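Local coordinates for protein aclacinomycin-N/aclacinomycin-A oxidase (Streptomyces galilaeus, PDB 2IPI) that oxidises the terminal sugar of aclacinomycins in the last two steps of their biosynthesis, using bicovalently bound FAD and molecular oxygen, at residues A[290-295]-A[393-398]; A[250-255]-A[302-307]. All blocks are in the same frame, centred on the assembly; numbering follows the deposited sequence.

How the contacts relate
Contacts 1 and 2 belong to one seven-stranded antiparallel sheet, that of the substrate-binding domain in this flavoenzyme family, and their centres lie 9 Å apart. Residues 290-295 and 302-307 are adjacent strands joining the two: Tyr294 N lies 2.7 Å from Leu304 O, and Val292 O lies 2.9 Å from Asp306 N, both probable hydrogen bonds. On the helix-covered face Phe293 CZ packs 3.3 Å from Trp255 CZ3. Contact 1 borders the bound aclacinomycin ligand and supplies Tyr397, one of two tyrosine proton acceptors, with its side chain about 6 Å from FAD. Contact 2 stands farther back, the side chain of Asp306 being about 9 Å from the ligand and about 12 Å from the flavin.

Contact 1 of 2, residues A[290-295]-A[393-398]; sequences HSVFYL and EVSLYS. With AKY (methyl (2S,4R)-2-ethyl-2,5,7-trihydroxy-6,11-dioxo-4-{[2,3,6-trideoxy-4-O-{2,6-dideoxy-4-O-[(2S,6S)-6-methyl-5-oxotetrahydro-2h -pyran-2-yl]-alpha-D-lyxo-hexopyranosyl}-3-(dimethylamino)-D-ribo-hexopyranosyl]oxy}-1,2,3,4,6,11-hexahydrotetracene-1-c arboxylate), chain E.
Tyr397 and Val292 form a non-hydrogen-bonded antiparallel pair, side by side on the ligand-facing surface of the sheet. From CB of Tyr397, CG stands anti to the carbonyl carbon (chi1 -57°), from where the ring runs alongside Val292. Farther out, CD2 meets Val292 CG2 at 3.4 Å, with His290 NE2 at this edge of the ring, near its plane. CE2 touches both methyls of Val292, CG2 at 3.3 Å. CZ reaches the ligand ring carbon C40, and at the tip OH of Tyr397 lies 3.2 Å from C40. This hydroxyl, of an experimentally identified proton acceptor, is buried without a hydrogen-bond partner in the model but adjoins the terminal sugar, where oxidation occurs.

Farther along the ligand, Tyr294 CE2 lies near the methyl C36 of the middle sugar and Glu393 OE1 near the N-methyl C52 of the amino sugar; Tyr469 and Thr427 hydrogen-bond the ligand. Ser395 OG gives its proton to the syn lone pair of Glu393 OE2 (2.8 Å), which should steady the carboxylate beside Tyr294; carboxylate and phenol planes stand 89° apart. At the far end Ser398 OG takes the proton of Ser291 N at 2.9 Å. On the reverse face Leu295 CD1 meets Leu396 CD1 at 3.7 Å. Helix 262-278 packs against this face through Ile268, Ile269 and His272, while strands 302-310 and 420-428 flank the pair.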
ATOM      1  N   HIS A 290      -5.944  11.936   9.922  1.00 15.50           N
ATOM      2  CA  HIS A 290      -6.174  10.937   8.885  1.00 18.61           C
ATOM      3  C   HIS A 290      -7.635  10.484   8.918  1.00 19.93           C
ATOM      4  O   HIS A 290      -8.218  10.369  10.006  1.00 16.05           O
ATOM      5  CB  HIS A 290      -5.236   9.747   9.066  1.00 21.00           C
ATOM      6  CG  HIS A 290      -5.383   8.644   8.064  1.00 24.46           C
ATOM      7  ND1 HIS A 290      -5.989   7.440   8.376  1.00 26.45           N
ATOM      8  CD2 HIS A 290      -5.016   8.531   6.770  1.00 23.55           C
ATOM      9  CE1 HIS A 290      -5.988   6.641   7.328  1.00 24.27           C
ATOM     10  NE2 HIS A 290      -5.400   7.289   6.334  1.00 24.78           N
ATOM     11  N   SER A 291      -8.224  10.233   7.749  1.00 16.40           N
ATOM     12  CA  SER A 291      -9.544   9.621   7.700  1.00 14.65           C
ATOM     13  C   SER A 291      -9.661   8.681   6.497  1.00 14.16           C
ATOM     14  O   SER A 291      -9.047   8.913   5.465  1.00 13.15           O
ATOM     15  CB  SER A 291     -10.686  10.630   7.646  1.00 13.96           C
ATOM     16  OG  SER A 291     -10.815  11.238   6.381  1.00 15.91           O
ATOM     17  N   VAL A 292     -10.484   7.669   6.707  1.00 15.78           N
ATOM     18  CA  VAL A 292     -10.943   6.726   5.706  1.00 15.39           C
ATOM     19  C   VAL A 292     -12.470   6.789   5.621  1.00 15.50           C
ATOM     20  O   VAL A 292     -13.135   6.630   6.642  1.00 11.42           O
ATOM     21  CB  VAL A 292     -10.505   5.294   6.028  1.00 16.25           C
ATOM     22  CG1 VAL A 292     -10.988   4.332   4.949  1.00 18.58           C
ATOM     23  CG2 VAL A 292      -8.994   5.238   6.176  1.00 19.34           C
ATOM     24  N   PHE A 293     -12.993   7.053   4.431  1.00 14.49           N
ATOM     25  CA  PHE A 293     -14.467   7.105   4.311  1.00 14.41           C
ATOM     26  C   PHE A 293     -14.887   5.796   3.661  1.00 12.10           C
ATOM     27  O   PHE A 293     -14.627   5.592   2.485  1.00 14.63           O
ATOM     28  CB  PHE A 293     -14.940   8.331   3.555  1.00 13.86           C
ATOM     29  CG  PHE A 293     -16.359   8.803   3.897  1.00 13.07           C
ATOM     30  CD1 PHE A 293     -16.782  10.056   3.505  1.00 13.91           C
ATOM     31  CD2 PHE A 293     -17.221   7.990   4.609  1.00 15.51           C
ATOM     32  CE1 PHE A 293     -18.060  10.507   3.827  1.00 11.96           C
ATOM     33  CE2 PHE A 293     -18.499   8.409   4.928  1.00 13.12           C
ATOM     34  CZ  PHE A 293     -18.907   9.666   4.521  1.00 11.00           C
ATOM     35  N   TYR A 294     -15.503   4.909   4.444  1.00 13.37           N
ATOM     36  CA  TYR A 294     -15.899   3.623   3.895  1.00 14.80           C
ATOM     37  C   TYR A 294     -17.313   3.748   3.304  1.00 15.54           C
ATOM     38  O   TYR A 294     -18.272   3.750   4.065  1.00 20.06           O
ATOM     39  CB  TYR A 294     -15.880   2.491   4.918  1.00 16.65           C
ATOM     40  CG  TYR A 294     -14.547   2.234   5.572  1.00 17.49           C
ATOM     41  CD1 TYR A 294     -14.330   2.605   6.897  1.00 19.65           C
ATOM     42  CD2 TYR A 294     -13.512   1.627   4.869  1.00 18.46           C
ATOM     43  CE1 TYR A 294     -13.110   2.372   7.507  1.00 19.49           C
ATOM     44  CE2 TYR A 294     -12.286   1.392   5.471  1.00 17.89           C
ATOM     45  CZ  TYR A 294     -12.101   1.769   6.788  1.00 19.16           C
ATOM     46  OH  TYR A 294     -10.889   1.532   7.380  1.00 19.04           O
ATOM     47  N   LEU A 295     -17.324   3.846   1.981  1.00 16.02           N
ATOM     48  CA  LEU A 295     -18.591   3.925   1.260  1.00 16.62           C
ATOM     49  C   LEU A 295     -19.107   2.522   0.935  1.00 14.91           C
ATOM     50  O   LEU A 295     -18.950   2.049  -0.187  1.00 19.30           O
ATOM     51  CB  LEU A 295     -18.439   4.785   0.002  1.00 14.27           C
ATOM     52  CG  LEU A 295     -17.808   6.158   0.288  1.00 16.70           C
ATOM     53  CD1 LEU A 295     -17.605   6.953  -0.984  1.00 13.83           C
ATOM     54  CD2 LEU A 295     -18.688   6.915   1.279  1.00 12.61           C
ATOM     55  N   GLU A 393     -17.564  -1.909  -2.022  1.00 19.41           N
ATOM     56  CA  GLU A 393     -17.405  -0.645  -1.307  1.00 21.46           C
ATOM     57  C   GLU A 393     -16.300   0.209  -1.931  1.00 17.31           C
ATOM     58  O   GLU A 393     -15.402  -0.300  -2.593  1.00 13.37           O
ATOM     59  CB  GLU A 393     -17.131  -0.861   0.177  1.00 25.70           C
ATOM     60  CG  GLU A 393     -15.926  -1.717   0.549  1.00 27.80           C
ATOM     61  CD  GLU A 393     -14.883  -0.850   1.247  1.00 29.72           C
ATOM     62  OE1 GLU A 393     -14.318  -1.235   2.293  1.00 23.66           O
ATOM     63  OE2 GLU A 393     -14.667   0.247   0.685  1.00 30.48           O
ATOM     64  N   VAL A 394     -16.446   1.499  -1.660  1.00 16.34           N
ATOM     65  CA  VAL A 394     -15.495   2.521  -2.040  1.00 12.92           C
ATOM     66  C   VAL A 394     -14.916   3.220  -0.825  1.00 15.06           C
ATOM     67  O   VAL A 394     -15.629   3.835  -0.041  1.00 17.19           O
ATOM     68  CB  VAL A 394     -16.168   3.595  -2.928  1.00 12.41           C
ATOM     69  CG1 VAL A 394     -15.180   4.724  -3.201  1.00  6.06           C
ATOM     70  CG2 VAL A 394     -16.738   2.925  -4.174  1.00 13.60           C
ATOM     71  N   SER A 395     -13.599   3.146  -0.687  1.00 17.49           N
ATOM     72  CA  SER A 395     -12.942   3.850   0.412  1.00 14.50           C
ATOM     73  C   SER A 395     -12.241   5.098  -0.102  1.00 15.12           C
ATOM     74  O   SER A 395     -11.505   5.067  -1.096  1.00 17.26           O
ATOM     75  CB  SER A 395     -11.946   2.918   1.092  1.00 12.68           C
ATOM     76  OG  SER A 395     -12.585   1.796   1.657  1.00 18.63           O
ATOM     77  N   LEU A 396     -12.442   6.219   0.562  1.00 11.11           N
ATOM     78  CA  LEU A 396     -11.748   7.448   0.227  1.00 10.32           C
ATOM     79  C   LEU A 396     -10.806   7.798   1.382  1.00 13.59           C
ATOM     80  O   LEU A 396     -11.268   7.868   2.521  1.00 16.77           O
ATOM     81  CB  LEU A 396     -12.688   8.622  -0.044  1.00 12.74           C
ATOM     82  CG  LEU A 396     -13.933   8.316  -0.877  1.00 10.75           C
ATOM     83  CD1 LEU A 396     -14.929   9.474  -0.791  1.00 11.17           C
ATOM     84  CD2 LEU A 396     -13.545   8.043  -2.320  1.00 11.48           C
ATOM     85  N   TYR A 397      -9.530   7.994   1.070  1.00 13.98           N
ATOM     86  CA  TYR A 397      -8.515   8.340   2.055  1.00 15.31           C
ATOM     87  C   TYR A 397      -8.061   9.787   1.956  1.00 11.88           C
ATOM     88  O   TYR A 397      -7.695  10.263   0.881  1.00 14.10           O
ATOM     89  CB  TYR A 397      -7.273   7.433   1.903  1.00 12.32           C
ATOM     90  CG  TYR A 397      -7.650   5.981   2.025  1.00 13.41           C
ATOM     91  CD1 TYR A 397      -8.237   5.286   0.959  1.00 13.40           C
ATOM     92  CD2 TYR A 397      -7.432   5.304   3.210  1.00 12.27           C
ATOM     93  CE1 TYR A 397      -8.583   3.954   1.090  1.00 15.41           C
ATOM     94  CE2 TYR A 397      -7.777   3.974   3.346  1.00 16.53           C
ATOM     95  CZ  TYR A 397      -8.353   3.302   2.285  1.00 16.34           C
ATOM     96  OH  TYR A 397      -8.685   1.973   2.436  1.00 21.08           O
ATOM     97  N   SER A 398      -8.084  10.478   3.093  1.00  9.52           N
ATOM     98  CA  SER A 398      -7.426  11.780   3.141  1.00 11.88           C
ATOM     99  C   SER A 398      -5.945  11.521   2.810  1.00 11.41           C
ATOM    100  O   SER A 398      -5.418  10.498   3.271  1.00 13.10           O
ATOM    101  CB  SER A 398      -7.611  12.476   4.478  1.00 17.78           C
ATOM    102  OG  SER A 398      -7.001  11.755   5.538  1.00 28.95           O
TER
HETATM  103  O15 AKY E 601      -4.721   1.443   1.580  0.68 19.00           O
HETATM  104  C42 AKY E 601      -5.327   0.503   2.127  0.68 18.15           C
HETATM  105  C40 AKY E 601      -5.937   0.779   3.523  0.68 20.21           C
HETATM  106  C38 AKY E 601      -6.744  -0.322   4.082  0.68 21.14           C
HETATM  107  C39 AKY E 601      -5.791  -0.812   1.378  0.68 19.78           C
HETATM  108  C41 AKY E 601      -6.243  -1.092   0.146  0.68 28.90           C
HETATM  109  O14 AKY E 601      -6.149  -1.879   2.226  0.68 19.65           O
HETATM  110  C37 AKY E 601      -7.089  -1.481   3.216  0.68 19.03           C
HETATM  111  O13 AKY E 601      -7.507  -2.545   4.033  0.68 16.38           O
HETATM  112  C35 AKY E 601      -8.582  -3.296   3.552  0.68 17.83           C
HETATM  113  C34 AKY E 601      -9.886  -3.017   4.308  0.68 14.14           C
HETATM  114  C36 AKY E 601      -9.962  -1.677   4.799  0.68 10.85           C
HETATM  115  O11 AKY E 601     -10.189  -4.002   5.437  0.68 17.33           O
HETATM  116  C33 AKY E 601      -8.246  -4.774   3.461  0.68 18.12           C
HETATM  117  O12 AKY E 601      -7.000  -5.152   2.679  0.68 18.15           O
HETATM  118  C32 AKY E 601      -8.441  -5.475   4.654  0.68 20.68           C
HETATM  119  C31 AKY E 601      -9.782  -5.422   5.078  0.68 21.39           C
HETATM  120  O7  AKY E 601     -15.931  -7.448   5.594  0.68 30.98           O
HETATM  121  C7  AKY E 601     -16.126  -8.707   6.239  0.68 27.62           C
HETATM  122  C8  AKY E 601     -15.931  -8.551   7.697  0.68 29.31           C
HETATM  123  C9  AKY E 601     -17.179  -7.998   8.337  0.68 27.74           C
HETATM  124  O9  AKY E 601     -17.538  -6.884   7.594  0.68 23.87           O
HETATM  125  C13 AKY E 601     -16.898  -7.722   9.770  0.68 27.33           C
HETATM  126  C14 AKY E 601     -15.787  -6.669   9.745  0.68 19.43           C
HETATM  127  C20 AKY E 601     -17.521  -9.128   5.907  0.68 24.55           C
HETATM  128  C19 AKY E 601     -18.558  -9.226   6.838  0.68 24.05           C
HETATM  129  C10 AKY E 601     -18.206  -9.063   8.296  0.68 24.52           C
HETATM  130  C11 AKY E 601     -19.819  -9.683   6.452  0.68 20.26           C
HETATM  131  C18 AKY E 601     -20.059 -10.065   5.132  0.68 18.40           C
HETATM  132  C17 AKY E 601     -19.029  -9.979   4.187  0.68 17.54           C
HETATM  133  C6  AKY E 601     -17.787  -9.504   4.590  0.68 21.21           C
HETATM  134  O6  AKY E 601     -16.772  -9.414   3.705  0.68 14.26           O
HETATM  135  C12 AKY E 601     -21.327 -10.578   4.775  0.68 18.55           C
HETATM  136  O3  AKY E 601     -22.264 -10.652   5.599  0.68 26.45           O
HETATM  137  C15 AKY E 601     -21.536 -11.029   3.448  0.68 14.28           C
HETATM  138  C1  AKY E 601     -22.763 -11.600   3.112  0.68 13.08           C
HETATM  139  C2  AKY E 601     -23.009 -12.107   1.835  0.68 13.73           C
HETATM  140  C3  AKY E 601     -21.990 -12.017   0.886  0.68 14.57           C
HETATM  141  C16 AKY E 601     -20.499 -10.949   2.493  0.68 16.66           C
HETATM  142  C5  AKY E 601     -19.241 -10.422   2.860  0.68 16.19           C
HETATM  143  O5  AKY E 601     -18.251 -10.358   2.105  0.68 11.24           O
HETATM  144  C4  AKY E 601     -20.760 -11.449   1.208  0.68 17.91           C
HETATM  145  O4  AKY E 601     -19.811 -11.409   0.237  0.68 17.83           O
HETATM  146  O18 AKY E 601     -10.751  -5.981   4.176  0.68 29.94           O
HETATM  147  C45 AKY E 601     -14.720  -7.430   4.825  0.68 33.76           C
HETATM  148  C43 AKY E 601     -17.639 -10.400   8.765  0.68 26.00           C
HETATM  149  O16 AKY E 601     -16.983 -11.125   8.008  0.68 35.03           O
HETATM  150  O17 AKY E 601     -17.867 -10.846  10.034  0.68 25.78           O
HETATM  151  C44 AKY E 601     -18.564 -12.095   9.937  0.68 31.42           C
HETATM  152  O19 AKY E 601     -13.588  -7.835   5.555  0.68 34.50           O
HETATM  153  C47 AKY E 601     -13.123  -5.828   3.700  0.68 34.13           C
HETATM  154  N11 AKY E 601     -12.820  -5.976   2.265  0.68 32.00           N
HETATM  155  C52 AKY E 601     -12.774  -4.822   1.434  0.68 17.56           C
HETATM  156  C51 AKY E 601     -11.941  -7.025   1.871  0.68 38.26           C
HETATM  157  C46 AKY E 601     -14.524  -6.025   4.264  0.68 33.72           C
HETATM  158  C48 AKY E 601     -12.060  -6.126   4.759  0.68 33.41           C
HETATM  159  C49 AKY E 601     -12.208  -7.551   5.265  0.68 34.43           C
HETATM  160  C50 AKY E 601     -11.266  -8.655   4.771  0.68 32.63           C

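Contact 2 of 2, residues A[250-255]-A[302-307]; sequences RHIVTW and QILLDI
Val253 O accepts the proton of Leu305 N at 2.9 Å and is also approached by Leu304 CA in a longer CA-H...O contact. Leu305 O answers by accepting from Val253 N, giving the central hydrogen-bonded pair of two antiparallel strands. The outer pairs repeat the pattern, with a weak bond from Ile303 N to Trp255 O at one end.

On one face Ile252 CD1 presses on Leu304 CD1 at 3.4 Å, a close carbon-carbon approach. The Leu304 methyl also lies 3.5 Å from Thr254 OG1, a buried hydroxyl with no hydrogen-bond partner in the model. Beyond it, Thr254 CG2 rests on Gln302 CG at 3.4 Å. In Arg250, CG is anti to the backbone N (chi1 -159°) and lies 3.3 Å from Ile307 O; the chain then turns about its CG-CD bond, and NH1 faces Asp306. There NH1 forms a salt bridge with Asp306 OD2 through a long, weak hydrogen bond of 3.4 Å; the oxygen sits in the guanidinium plane, but the carboxylate is turned 67° from that plane.

The opposite face is apolar around Trp255. Leu305 CB meets the indole edge at CZ3 (3.8 Å), Ile303 CG1 lies against Trp255 CB, and Val253 CG1 covers one indole face toward the rim. Helix 316-327 packs on this side, Leu320 touching His251 and Ile307 while Glu317 hydrogen-bonds His251 NE2. In the sheet, strand 336-342 borders 250-255, and strand 290-296 borders 302-307.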
ATOM      1  N   ARG A 250     -10.095   9.447  18.243  1.00 19.14           N
ATOM      2  CA  ARG A 250     -10.884   8.948  17.129  1.00 21.89           C
ATOM      3  C   ARG A 250     -12.355   9.347  17.185  1.00 22.45           C
ATOM      4  O   ARG A 250     -13.008   9.298  18.234  1.00 18.12           O
ATOM      5  CB  ARG A 250     -10.792   7.412  17.091  1.00 19.36           C
ATOM      6  CG  ARG A 250     -11.139   6.835  15.725  1.00 18.42           C
ATOM      7  CD  ARG A 250     -11.106   5.310  15.768  1.00 21.12           C
ATOM      8  NE  ARG A 250      -9.778   4.807  16.122  1.00 23.80           N
ATOM      9  CZ  ARG A 250      -8.794   4.608  15.253  1.00 25.14           C
ATOM     10  NH1 ARG A 250      -8.945   4.860  13.958  1.00 27.13           N
ATOM     11  NH2 ARG A 250      -7.622   4.145  15.687  1.00 18.75           N
ATOM     12  N   HIS A 251     -12.891   9.745  16.028  1.00 18.63           N
ATOM     13  CA  HIS A 251     -14.323   9.889  15.829  1.00 18.22           C
ATOM     14  C   HIS A 251     -14.745   8.950  14.691  1.00 18.05           C
ATOM     15  O   HIS A 251     -14.207   9.051  13.587  1.00 20.24           O
ATOM     16  CB  HIS A 251     -14.802  11.281  15.431  1.00 16.91           C
ATOM     17  CG  HIS A 251     -14.500  12.395  16.378  1.00 15.53           C
ATOM     18  ND1 HIS A 251     -15.023  13.655  16.238  1.00 17.39           N
ATOM     19  CD2 HIS A 251     -13.719  12.435  17.478  1.00 15.40           C
ATOM     20  CE1 HIS A 251     -14.571  14.432  17.213  1.00 18.41           C
ATOM     21  NE2 HIS A 251     -13.778  13.705  17.988  1.00 17.32           N
ATOM     22  N   ILE A 252     -15.684   8.058  14.960  1.00 19.03           N
ATOM     23  CA  ILE A 252     -16.378   7.328  13.906  1.00 17.97           C
ATOM     24  C   ILE A 252     -17.786   7.911  13.746  1.00 19.76           C
ATOM     25  O   ILE A 252     -18.575   7.885  14.692  1.00 21.43           O
ATOM     26  CB  ILE A 252     -16.435   5.816  14.173  1.00 19.44           C
ATOM     27  CG1 ILE A 252     -17.431   5.074  13.283  1.00 17.50           C
ATOM     28  CG2 ILE A 252     -16.693   5.527  15.644  1.00 33.18           C
ATOM     29  CD1 ILE A 252     -18.247   3.999  13.965  1.00 26.54           C
ATOM     30  N   VAL A 253     -18.024   8.445  12.567  1.00 19.37           N
ATOM     31  CA  VAL A 253     -19.243   9.086  12.113  1.00 17.64           C
ATOM     32  C   VAL A 253     -19.977   8.152  11.155  1.00 20.84           C
ATOM     33  O   VAL A 253     -19.406   7.727  10.144  1.00 20.19           O
ATOM     34  CB  VAL A 253     -18.910  10.408  11.395  1.00 16.67           C
ATOM     35  CG1 VAL A 253     -20.153  11.236  11.105  1.00 16.77           C
ATOM     36  CG2 VAL A 253     -17.920  11.226  12.218  1.00 18.09           C
ATOM     37  N   THR A 254     -21.230   7.804  11.432  1.00 20.81           N
ATOM     38  CA  THR A 254     -21.956   6.867  10.582  1.00 20.95           C
ATOM     39  C   THR A 254     -23.311   7.407  10.140  1.00 22.51           C
ATOM     40  O   THR A 254     -24.038   8.025  10.930  1.00 19.59           O
ATOM     41  CB  THR A 254     -22.192   5.526  11.305  1.00 25.67           C
ATOM     42  OG1 THR A 254     -21.184   4.581  10.927  1.00 33.69           O
ATOM     43  CG2 THR A 254     -23.533   4.947  10.876  1.00 37.80           C
ATOM     44  N   TRP A 255     -23.651   7.173   8.876  1.00 20.66           N
ATOM     45  CA  TRP A 255     -24.904   7.623   8.288  1.00 18.16           C
ATOM     46  C   TRP A 255     -25.693   6.428   7.755  1.00 21.59           C
ATOM     47  O   TRP A 255     -25.186   5.716   6.878  1.00 23.58           O
ATOM     48  CB  TRP A 255     -24.658   8.609   7.165  1.00 15.77           C
ATOM     49  CG  TRP A 255     -24.108   9.961   7.468  1.00 14.32           C
ATOM     50  CD1 TRP A 255     -24.807  11.092   7.762  1.00 15.56           C
ATOM     51  CD2 TRP A 255     -22.723  10.341   7.500  1.00 14.87           C
ATOM     52  NE1 TRP A 255     -23.957  12.152   7.981  1.00 15.88           N
ATOM     53  CE2 TRP A 255     -22.663  11.708   7.824  1.00 13.51           C
ATOM     54  CE3 TRP A 255     -21.523   9.653   7.288  1.00 14.91           C
ATOM     55  CZ2 TRP A 255     -21.470  12.405   7.944  1.00 14.37           C
ATOM     56  CZ3 TRP A 255     -20.338  10.357   7.410  1.00 13.61           C
ATOM     57  CH2 TRP A 255     -20.298  11.716   7.733  1.00 13.30           C
ATOM     58  N   GLN A 302     -24.760   1.013   6.584  1.00 19.66           N
ATOM     59  CA  GLN A 302     -24.332   2.397   6.671  1.00 18.97           C
ATOM     60  C   GLN A 302     -22.960   2.625   6.049  1.00 17.91           C
ATOM     61  O   GLN A 302     -22.180   1.693   5.923  1.00 17.71           O
ATOM     62  CB  GLN A 302     -24.273   2.779   8.160  1.00 21.00           C
ATOM     63  CG  GLN A 302     -23.067   2.266   8.907  1.00 24.32           C
ATOM     64  CD  GLN A 302     -23.292   1.115   9.865  1.00 27.88           C
ATOM     65  OE1 GLN A 302     -22.766   1.085  10.979  1.00 27.59           O
ATOM     66  NE2 GLN A 302     -24.072   0.155   9.387  1.00 24.93           N
ATOM     67  N   ILE A 303     -22.710   3.873   5.705  1.00 17.40           N
ATOM     68  CA  ILE A 303     -21.441   4.420   5.280  1.00 15.97           C
ATOM     69  C   ILE A 303     -20.738   4.997   6.509  1.00 17.87           C
ATOM     70  O   ILE A 303     -21.363   5.521   7.431  1.00 18.27           O
ATOM     71  CB  ILE A 303     -21.553   5.520   4.216  1.00 15.64           C
ATOM     72  CG1 ILE A 303     -22.354   6.749   4.646  1.00 14.38           C
ATOM     73  CG2 ILE A 303     -22.116   4.957   2.911  1.00 16.40           C
ATOM     74  CD1 ILE A 303     -22.324   7.893   3.668  1.00 13.00           C
ATOM     75  N   LEU A 304     -19.415   4.860   6.551  1.00 17.54           N
ATOM     76  CA  LEU A 304     -18.732   5.238   7.793  1.00 17.10           C
ATOM     77  C   LEU A 304     -17.493   6.065   7.511  1.00 15.33           C
ATOM     78  O   LEU A 304     -16.638   5.704   6.704  1.00 16.67           O
ATOM     79  CB  LEU A 304     -18.422   3.964   8.564  1.00 17.24           C
ATOM     80  CG  LEU A 304     -17.691   4.006   9.888  1.00 15.10           C
ATOM     81  CD1 LEU A 304     -18.165   2.828  10.738  1.00 13.78           C
ATOM     82  CD2 LEU A 304     -16.189   3.938   9.667  1.00  8.75           C
ATOM     83  N   LEU A 305     -17.396   7.193   8.186  1.00 13.89           N
ATOM     84  CA  LEU A 305     -16.237   8.081   8.112  1.00 14.66           C
ATOM     85  C   LEU A 305     -15.379   7.859   9.364  1.00 15.49           C
ATOM     86  O   LEU A 305     -15.849   8.200  10.452  1.00 16.16           O
ATOM     87  CB  LEU A 305     -16.706   9.516   8.007  1.00 11.76           C
ATOM     88  CG  LEU A 305     -16.025  10.607   7.207  1.00 14.82           C
ATOM     89  CD1 LEU A 305     -15.803  11.866   8.052  1.00 15.28           C
ATOM     90  CD2 LEU A 305     -14.702  10.135   6.609  1.00 16.93           C
ATOM     91  N   ASP A 306     -14.190   7.302   9.221  1.00 16.76           N
ATOM     92  CA  ASP A 306     -13.311   6.964  10.338  1.00 15.92           C
ATOM     93  C   ASP A 306     -12.126   7.916  10.405  1.00 17.99           C
ATOM     94  O   ASP A 306     -11.197   7.866   9.603  1.00 22.01           O
ATOM     95  CB  ASP A 306     -12.867   5.510  10.223  1.00 16.14           C
ATOM     96  CG  ASP A 306     -12.072   4.999  11.409  1.00 14.57           C
ATOM     97  OD1 ASP A 306     -11.764   3.791  11.431  1.00 16.72           O
ATOM     98  OD2 ASP A 306     -11.744   5.780  12.322  1.00 17.89           O
ATOM     99  N   ILE A 307     -12.129   8.809  11.386  1.00 16.59           N
ATOM    100  CA  ILE A 307     -11.179   9.906  11.442  1.00 17.91           C
ATOM    101  C   ILE A 307     -10.240   9.808  12.639  1.00 17.26           C
ATOM    102  O   ILE A 307     -10.618   9.361  13.727  1.00 15.25           O
ATOM    103  CB  ILE A 307     -11.957  11.241  11.451  1.00 22.83           C
ATOM    104  CG1 ILE A 307     -11.628  12.141  12.641  1.00 26.65           C
ATOM    105  CG2 ILE A 307     -13.467  11.035  11.357  1.00 20.19           C
ATOM    106  CD1 ILE A 307     -12.406  13.447  12.629  1.00 24.51           C
TER